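Local structure of Bis(5'-nucleosyl)-tetraphosphatase [asymmetrical] (Caenorhabditis elegans, 1KTG) at residues 59-73 with 85-98. The protein cleaves diadenosine tetraphosphate asymmetrically into AMP and ATP, as a Nudix hydrolase that depends on divalent metal ions. Sequence-based numbering, arbitrary orientation.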
loop_
_atom_site.group_PDB
_atom_site.type_symbol
_atom_site.label_atom_id
_atom_site.label_comp_id
_atom_site.label_asym_id
_atom_site.label_seq_id
_atom_site.Cartn_x
_atom_site.Cartn_y
_atom_site.Cartn_z
ATOM N N ILE A 59 -7.568 -8.935 -0.250
ATOM C CA ILE A 59 -8.591 -7.898 -0.313
ATOM C C ILE A 59 -8.926 -7.662 -1.788
ATOM O O ILE A 59 -8.035 -7.347 -2.600
ATOM C CB ILE A 59 -8.102 -6.606 0.332
ATOM C CG1 ILE A 59 -7.865 -6.823 1.825
ATOM C CG2 ILE A 59 -9.115 -5.495 0.115
ATOM C CD1 ILE A 59 -7.099 -5.704 2.515
ATOM N N THR A 60 -10.211 -7.803 -2.106
ATOM C CA THR A 60 -10.724 -7.646 -3.461
ATOM C C THR A 60 -11.151 -6.209 -3.750
ATOM O O THR A 60 -11.390 -5.404 -2.842
ATOM C CB THR A 60 -11.942 -8.556 -3.705
ATOM O OG1 THR A 60 -13.090 -8.035 -3.013
ATOM C CG2 THR A 60 -11.742 -9.963 -3.128
ATOM N N LYS A 61 -11.274 -5.907 -5.034
ATOM C CA LYS A 61 -11.670 -4.574 -5.463
ATOM C C LYS A 61 -13.023 -4.204 -4.870
ATOM O O LYS A 61 -13.257 -3.053 -4.503
ATOM C CB LYS A 61 -11.729 -4.526 -6.988
ATOM C CG LYS A 61 -12.481 -3.342 -7.560
ATOM C CD LYS A 61 -11.650 -2.082 -7.522
ATOM C CE LYS A 61 -12.328 -0.927 -8.282
ATOM N NZ LYS A 61 -12.931 -1.317 -9.577
ATOM N N GLU A 62 -13.893 -5.195 -4.748
ATOM C CA GLU A 62 -15.255 -4.986 -4.287
ATOM C C GLU A 62 -15.318 -4.601 -2.806
ATOM O O GLU A 62 -16.292 -4.027 -2.350
ATOM C CB GLU A 62 -16.072 -6.260 -4.520
ATOM C CG GLU A 62 -16.220 -6.690 -5.982
ATOM C CD GLU A 62 -14.909 -7.083 -6.667
ATOM O OE1 GLU A 62 -14.085 -7.810 -6.077
ATOM O OE2 GLU A 62 -14.697 -6.657 -7.824
ATOM N N GLN A 63 -14.272 -4.945 -2.063
ATOM C CA GLN A 63 -14.197 -4.636 -0.644
ATOM C C GLN A 63 -13.635 -3.241 -0.405
ATOM O O GLN A 63 -13.550 -2.789 0.729
ATOM C CB GLN A 63 -13.283 -5.650 0.041
ATOM C CG GLN A 63 -13.812 -7.060 0.044
ATOM C CD GLN A 63 -12.766 -8.049 0.510
ATOM O OE1 GLN A 63 -11.929 -8.490 -0.271
ATOM N NE2 GLN A 63 -12.804 -8.385 1.787
ATOM N N LEU A 64 -13.246 -2.562 -1.478
ATOM C CA LEU A 64 -12.566 -1.282 -1.363
ATOM C C LEU A 64 -13.308 -0.116 -2.010
ATOM O O LEU A 64 -14.035 -0.291 -2.977
ATOM C CB LEU A 64 -11.199 -1.373 -2.061
ATOM C CG LEU A 64 -10.164 -2.346 -1.511
ATOM C CD1 LEU A 64 -8.934 -2.319 -2.421
ATOM C CD2 LEU A 64 -9.805 -1.991 -0.080
ATOM N N THR A 65 -13.103 1.071 -1.448
ATOM C CA THR A 65 -13.496 2.323 -2.082
ATOM C C THR A 65 -12.177 3.012 -2.426
ATOM O O THR A 65 -11.514 3.580 -1.551
ATOM C CB THR A 65 -14.325 3.222 -1.147
ATOM O OG1 THR A 65 -15.588 2.607 -0.866
ATOM C CG2 THR A 65 -14.715 4.513 -1.855
ATOM N N ILE A 66 -11.778 2.934 -3.690
ATOM C CA ILE A 66 -10.499 3.495 -4.115
ATOM C C ILE A 66 -10.691 4.950 -4.494
ATOM O O ILE A 66 -11.568 5.281 -5.281
ATOM C CB ILE A 66 -9.923 2.710 -5.306
ATOM C CG1 ILE A 66 -9.761 1.239 -4.932
ATOM C CG2 ILE A 66 -8.575 3.296 -5.694
ATOM C CD1 ILE A 66 -9.268 0.356 -6.044
ATOM N N HIS A 67 -9.882 5.818 -3.906
ATOM C CA HIS A 67 -9.963 7.250 -4.171
ATOM C C HIS A 67 -9.084 7.581 -5.366
ATOM O O HIS A 67 -7.886 7.780 -5.219
ATOM C CB HIS A 67 -9.494 8.024 -2.949
ATOM C CG HIS A 67 -10.244 7.684 -1.700
ATOM N ND1 HIS A 67 -11.621 7.698 -1.630
ATOM C CD2 HIS A 67 -9.808 7.306 -0.476
ATOM C CE1 HIS A 67 -11.999 7.347 -0.413
ATOM N NE2 HIS A 67 -10.916 7.104 0.305
ATOM N N GLU A 68 -9.683 7.649 -6.546
ATOM C CA GLU A 68 -8.915 7.876 -7.778
ATOM C C GLU A 68 -8.188 9.208 -7.823
ATOM O O GLU A 68 -7.186 9.339 -8.533
ATOM C CB GLU A 68 -9.816 7.714 -8.998
ATOM C CG GLU A 68 -10.548 6.393 -8.945
ATOM C CD GLU A 68 -11.208 5.995 -10.241
ATOM O OE1 GLU A 68 -10.960 6.649 -11.287
ATOM O OE2 GLU A 68 -11.972 5.003 -10.196
ATOM N N ASP A 69 -8.673 10.184 -7.055
ATOM C CA ASP A 69 -8.043 11.501 -7.005
ATOM C C ASP A 69 -6.957 11.601 -5.949
ATOM O O ASP A 69 -6.509 12.709 -5.637
ATOM C CB ASP A 69 -9.080 12.578 -6.697
ATOM N N CYS A 70 -6.561 10.475 -5.362
ATOM C CA CYS A 70 -5.494 10.508 -4.374
ATOM C C CYS A 70 -4.460 9.451 -4.716
ATOM O O CYS A 70 -4.596 8.279 -4.359
ATOM C CB CYS A 70 -6.024 10.319 -2.962
ATOM S SG CYS A 70 -4.746 10.446 -1.691
ATOM N N HIS A 71 -3.444 9.867 -5.460
ATOM C CA HIS A 71 -2.378 8.960 -5.849
ATOM C C HIS A 71 -1.059 9.684 -5.830
ATOM O O HIS A 71 -1.016 10.907 -5.951
ATOM C CB HIS A 71 -2.638 8.326 -7.218
ATOM C CG HIS A 71 -2.662 9.292 -8.374
ATOM N ND1 HIS A 71 -1.543 9.578 -9.128
ATOM C CD2 HIS A 71 -3.683 9.976 -8.947
ATOM C CE1 HIS A 71 -1.868 10.419 -10.096
ATOM N NE2 HIS A 71 -3.162 10.679 -10.008
ATOM N N GLU A 72 0.010 8.923 -5.650
ATOM C CA GLU A 72 1.360 9.471 -5.619
ATOM C C GLU A 72 2.317 8.367 -6.049
ATOM O O GLU A 72 2.047 7.179 -5.837
ATOM C CB GLU A 72 1.685 9.948 -4.210
ATOM C CG GLU A 72 3.141 10.276 -3.959
ATOM C CD GLU A 72 3.587 11.498 -4.702
ATOM O OE1 GLU A 72 3.739 12.567 -4.055
ATOM O OE2 GLU A 72 3.788 11.382 -5.930
ATOM N N THR A 73 3.439 8.744 -6.652
ATOM C CA THR A 73 4.411 7.751 -7.094
ATOM C C THR A 73 5.754 7.941 -6.411
ATOM O O THR A 73 6.284 9.049 -6.357
ATOM C CB THR A 73 4.573 7.812 -8.614
ATOM O OG1 THR A 73 3.301 7.611 -9.249
ATOM C CG2 THR A 73 5.433 6.656 -9.124
ATOM N N VAL A 85 6.910 3.215 -7.929
ATOM C CA VAL A 85 5.767 2.526 -7.344
ATOM C C VAL A 85 4.636 3.531 -7.218
ATOM O O VAL A 85 4.704 4.465 -6.420
ATOM C CB VAL A 85 6.066 1.908 -5.972
ATOM C CG1 VAL A 85 4.875 1.058 -5.500
ATOM C CG2 VAL A 85 7.323 1.051 -6.030
ATOM N N LYS A 86 3.605 3.350 -8.030
ATOM C CA LYS A 86 2.456 4.233 -7.970
ATOM C C LYS A 86 1.433 3.680 -6.990
ATOM O O LYS A 86 1.043 2.524 -7.102
ATOM C CB LYS A 86 1.812 4.351 -9.341
ATOM C CG LYS A 86 0.634 5.304 -9.347
ATOM C CD LYS A 86 0.201 5.692 -10.752
ATOM C CE LYS A 86 -0.924 6.699 -10.678
ATOM N NZ LYS A 86 -1.450 7.118 -12.011
ATOM N N TYR A 87 1.001 4.512 -6.046
ATOM C CA TYR A 87 -0.005 4.127 -5.049
ATOM C C TYR A 87 -1.255 4.997 -5.140
ATOM O O TYR A 87 -1.161 6.212 -5.290
ATOM C CB TYR A 87 0.531 4.343 -3.623
ATOM C CG TYR A 87 1.602 3.384 -3.173
ATOM C CD1 TYR A 87 2.944 3.728 -3.246
ATOM C CD2 TYR A 87 1.268 2.157 -2.634
ATOM C CE1 TYR A 87 3.924 2.859 -2.821
ATOM C CE2 TYR A 87 2.239 1.285 -2.199
ATOM C CZ TYR A 87 3.560 1.634 -2.298
ATOM O OH TYR A 87 4.524 0.760 -1.857
ATOM N N TRP A 88 -2.408 4.351 -5.012
ATOM C CA TRP A 88 -3.687 5.021 -4.815
ATOM C C TRP A 88 -4.156 4.742 -3.381
ATOM O O TRP A 88 -3.891 3.683 -2.833
ATOM C CB TRP A 88 -4.750 4.472 -5.758
ATOM C CG TRP A 88 -4.733 4.957 -7.169
ATOM C CD1 TRP A 88 -5.447 6.009 -7.694
ATOM C CD2 TRP A 88 -4.053 4.354 -8.272
ATOM N NE1 TRP A 88 -5.211 6.117 -9.041
ATOM C CE2 TRP A 88 -4.356 5.114 -9.423
ATOM C CE3 TRP A 88 -3.187 3.263 -8.404
ATOM C CZ2 TRP A 88 -3.841 4.804 -10.682
ATOM C CZ3 TRP A 88 -2.684 2.958 -9.654
ATOM C CH2 TRP A 88 -3.009 3.729 -10.773
ATOM N N LEU A 89 -4.851 5.704 -2.777
ATOM C CA LEU A 89 -5.433 5.534 -1.443
ATOM C C LEU A 89 -6.758 4.759 -1.587
ATOM O O LEU A 89 -7.526 5.009 -2.494
ATOM C CB LEU A 89 -5.657 6.910 -0.799
ATOM C CG LEU A 89 -6.179 6.942 0.638
ATOM C CD1 LEU A 89 -5.173 6.336 1.616
ATOM C CD2 LEU A 89 -6.555 8.354 1.055
ATOM N N ALA A 90 -7.019 3.809 -0.695
ATOM C CA ALA A 90 -8.213 2.983 -0.797
ATOM C C ALA A 90 -8.743 2.601 0.576
ATOM O O ALA A 90 -7.997 2.102 1.422
ATOM C CB ALA A 90 -7.902 1.736 -1.595
ATOM N N LYS A 91 -10.035 2.816 0.786
ATOM C CA LYS A 91 -10.657 2.504 2.057
ATOM C C LYS A 91 -11.194 1.083 2.082
ATOM O O LYS A 91 -11.946 0.693 1.200
ATOM C CB LYS A 91 -11.816 3.445 2.329
ATOM C CG LYS A 91 -12.528 3.184 3.642
ATOM C CD LYS A 91 -13.559 4.251 3.951
ATOM C CE LYS A 91 -14.206 4.022 5.303
ATOM N NZ LYS A 91 -15.171 5.110 5.622
ATOM N N LEU A 92 -10.797 0.322 3.096
ATOM C CA LEU A 92 -11.383 -0.991 3.345
ATOM C C LEU A 92 -12.682 -0.723 4.094
ATOM O O LEU A 92 -12.664 -0.386 5.265
ATOM C CB LEU A 92 -10.445 -1.861 4.170
ATOM C CG LEU A 92 -10.916 -3.302 4.407
ATOM C CD1 LEU A 92 -10.947 -4.089 3.106
ATOM C CD2 LEU A 92 -10.001 -3.978 5.424
ATOM N N ASN A 93 -13.802 -0.895 3.410
ATOM C CA ASN A 93 -15.104 -0.519 3.944
ATOM C C ASN A 93 -15.627 -1.317 5.120
ATOM O O ASN A 93 -16.200 -0.753 6.058
ATOM C CB ASN A 93 -16.102 -0.546 2.806
ATOM C CG ASN A 93 -15.799 0.526 1.790
ATOM O OD1 ASN A 93 -15.555 1.669 2.167
ATOM N ND2 ASN A 93 -15.773 0.168 0.521
ATOM N N ASN A 94 -15.443 -2.628 5.064
ATOM C CA ASN A 94 -15.952 -3.524 6.095
ATOM C C ASN A 94 -14.819 -4.218 6.861
ATOM O O ASN A 94 -13.663 -4.147 6.449
ATOM C CB ASN A 94 -16.881 -4.543 5.447
ATOM C CG ASN A 94 -18.258 -3.975 5.175
ATOM O OD1 ASN A 94 -18.860 -3.315 6.038
ATOM N ND2 ASN A 94 -18.770 -4.229 3.976
ATOM N N PRO A 95 -15.157 -4.889 7.962
ATOM C CA PRO A 95 -14.170 -5.562 8.827
ATOM C C PRO A 95 -13.636 -6.860 8.241
ATOM O O PRO A 95 -13.679 -7.914 8.877
ATOM C CB PRO A 95 -14.965 -5.867 10.104
ATOM C CG PRO A 95 -16.324 -5.319 9.896
ATOM C CD PRO A 95 -16.522 -5.057 8.466
ATOM N N ASP A 96 -13.165 -6.778 7.015
ATOM C CA ASP A 96 -12.594 -7.914 6.328
ATOM C C ASP A 96 -11.249 -8.286 6.919
ATOM O O ASP A 96 -10.527 -7.443 7.470
ATOM C CB ASP A 96 -12.432 -7.593 4.853
ATOM C CG ASP A 96 -13.750 -7.345 4.167
ATOM O OD1 ASP A 96 -14.773 -7.962 4.557
ATOM O OD2 ASP A 96 -13.858 -6.564 3.209
ATOM N N ASP A 97 -10.910 -9.552 6.746
ATOM C CA ASP A 97 -9.723 -10.135 7.321
ATOM C C ASP A 97 -8.623 -10.288 6.294
ATOM O O ASP A 97 -8.812 -10.825 5.196
ATOM C CB ASP A 97 -10.060 -11.492 7.923
ATOM C CG ASP A 97 -11.017 -11.384 9.084
ATOM O OD1 ASP A 97 -10.981 -10.361 9.795
ATOM O OD2 ASP A 97 -11.849 -12.256 9.362
ATOM N N VAL A 98 -7.469 -9.793 6.688
ATOM C CA VAL A 98 -6.272 -9.856 5.890
ATOM C C VAL A 98 -5.705 -11.269 5.952
ATOM O O VAL A 98 -5.692 -11.890 7.012
ATOM C CB VAL A 98 -5.248 -8.880 6.444
ATOM C CG1 VAL A 98 -3.878 -9.115 5.830
ATOM C CG2 VAL A 98 -5.720 -7.458 6.210
HETATM O O HOH W 1 -14.651 -4.190 2.828
HETATM O O HOH W 2 -16.641 4.061 0.947
HETATM O O HOH W 3 -6.380 8.219 -10.751
#
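W88 and H71 form a non-hydrogen-bonded pair in the antiparallel hairpin of strands 64-78 and 81-92, and H71 CB lies over the five-membered ring of W88, 3.9 Å from its centroid in a CH-pi contact. With CG of H71 set between its backbone N and carbonyl carbon (chi1 64°), the imidazole runs alongside the indole. The extended chain of K86 lays CE over the same indole face and brings NZ over a face of the imidazole. I66 CG2 adds a methyl 4.0 Å from W88 CB.

The other sheet face is closely packed around L89, whose CD2 is 3.7 Å from H67 CD2 and whose CB is 3.8 Å from C70 SG. A type I turn, H67 to C70, breaks the first strand here, so L89 bonds across the interruption: its O accepts from H67 N and its N donates to C70 O.

Toward solvent the contact is looser and more polar. T65 OG1 takes a bond from N93 ND2 (2.8 Å), lying near the amide plane, and a water joins that hydroxyl to N93 OD1. Another water links Q63 O, N94 N and D96 OD2. The Q63 amide and the D96 carboxylate come too close in the model for their contact to be read in detail, but Q63 OE1 accepts from T60 N (2.6 Å). Trimming Q63 to an alanine is likely to leave T60 N without this acceptor and the 60-63 turn less firmly held.

In the Nudix fold, strand 3-14 runs parallel along the far edge of strand 81-92. H67 NE2 bonds Y11 OH of that strand, W46 of helix 45-57 meets W88 edge-to-face, and F131 and F134 of helix 122-137 cover C70.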